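Slr1964 protein (Synechocystis sp., PDB 4JDX) binds the C-terminal domain of the active orange carotenoid protein and speeds its return to the inactive form, restoring phycobilisome fluorescence after photoprotective quenching. Local coordinates at the interface of chains A and B. Sequence-based numbering; all coordinates share one arbitrary frame. Chains: chain A/B, Slr1964 protein.

The interface of chains A and B. Residues chain A 46-47, 49, 55; chain B 39, 42-43.
A:Ile49, A:Leu55 and the end of a long helix in chain A meet B:Leu39, B:Val42 and B:Gln43 in a mainly apolar helix-to-helical-hairpin interface, which helps join two copies of the protein in what is probably its working dimer. The CD1 methyl of B:Leu39 touches two chain A side chains. It meets the gamma-methyl CG2 of A:Ile49 at 3.4 Å, the two side chains running past each other in opposite directions, and it also lies 3.8 Å from CD1 of A:Leu55. A:Leu55 reaches across with CG anti to its backbone N (chi1 -177°), and its CD1 tip also touches the backbone of the opposing helix, 3.9 Å from CA of B:Leu39. The same methyl stands 3.9 Å from CG2 of B:Val42, so one leucine branch bridges two residues on successive turns of the chain B helix. B:Gln43 supplies the polar margin. Its CG is anti to the carbonyl carbon (chi1 -74°) and the chain beyond is extended, which carries the carboxamide along the end of the chain A helix. There NE2 donates a nearly straight but weak hydrogen bond to the carbonyl O of A:Ala46, at 3.4 Å. The aliphatic CG leans on that same oxygen at 3.5 Å, while NE2 passes 4.1 Å from CB of A:Ile49, beside the apolar cluster. A leucine in place of B:Gln43 would probably leave the carbonyl of A:Ala46 without this amide donor and set an apolar tip against the helix end. A:Ala46 and A:Ser47 close helix 17-47, A:Ile49 lies in the turn that follows, and A:Leu55 belongs to the first turn of helix 53-70; all three chain B residues lie near the end of its helix 17-47, and two-fold symmetry repeats the contact with the chains exchanged.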
# COMPACT_ATOMS: atom_id res chain seq x y z
N ALA A 46 -10.73 2.42 2.69
CA ALA A 46 -9.88 2.82 3.80
C ALA A 46 -10.73 3.33 4.95
O ALA A 46 -10.37 3.18 6.12
CB ALA A 46 -8.88 3.88 3.35
N SER A 47 -11.87 3.94 4.61
CA SER A 47 -12.81 4.43 5.62
C SER A 47 -13.68 3.28 6.13
O SER A 47 -14.27 3.37 7.21
CB SER A 47 -13.70 5.53 5.03
OG SER A 47 -14.57 5.03 4.04
N ILE A 49 -12.45 0.42 6.82
CA ILE A 49 -11.56 -0.45 7.56
C ILE A 49 -12.01 -0.60 9.00
O ILE A 49 -12.33 0.37 9.68
CB ILE A 49 -10.12 0.09 7.56
CG1 ILE A 49 -9.54 0.02 6.15
CG2 ILE A 49 -9.26 -0.71 8.54
CD1 ILE A 49 -8.08 0.42 6.06
N LEU A 55 -6.60 -3.51 6.13
CA LEU A 55 -5.54 -2.56 5.80
C LEU A 55 -4.46 -3.21 4.96
O LEU A 55 -3.81 -2.55 4.14
CB LEU A 55 -4.95 -1.98 7.10
CG LEU A 55 -3.87 -0.91 6.99
CD1 LEU A 55 -3.95 0.02 8.19
CD2 LEU A 55 -2.49 -1.54 6.88
N LEU B 39 -3.01 2.26 11.80
CA LEU B 39 -4.36 2.38 11.26
C LEU B 39 -4.82 3.84 11.27
O LEU B 39 -5.41 4.32 10.31
CB LEU B 39 -5.32 1.52 12.08
CG LEU B 39 -6.79 1.58 11.64
CD1 LEU B 39 -6.93 1.10 10.21
CD2 LEU B 39 -7.66 0.77 12.59
N VAL B 42 -3.07 5.81 8.47
CA VAL B 42 -3.51 5.46 7.13
C VAL B 42 -4.87 6.06 6.82
O VAL B 42 -5.08 6.65 5.75
CB VAL B 42 -3.58 3.93 6.94
CG1 VAL B 42 -4.26 3.58 5.61
CG2 VAL B 42 -2.19 3.32 7.02
N GLN B 43 -5.81 5.93 7.75
CA GLN B 43 -7.15 6.47 7.58
C GLN B 43 -7.09 7.98 7.44
O GLN B 43 -7.87 8.57 6.69
CB GLN B 43 -8.04 6.08 8.76
CG GLN B 43 -8.48 4.62 8.75
CD GLN B 43 -9.48 4.30 9.84
OE1 GLN B 43 -9.23 4.57 11.02
NE2 GLN B 43 -10.61 3.72 9.47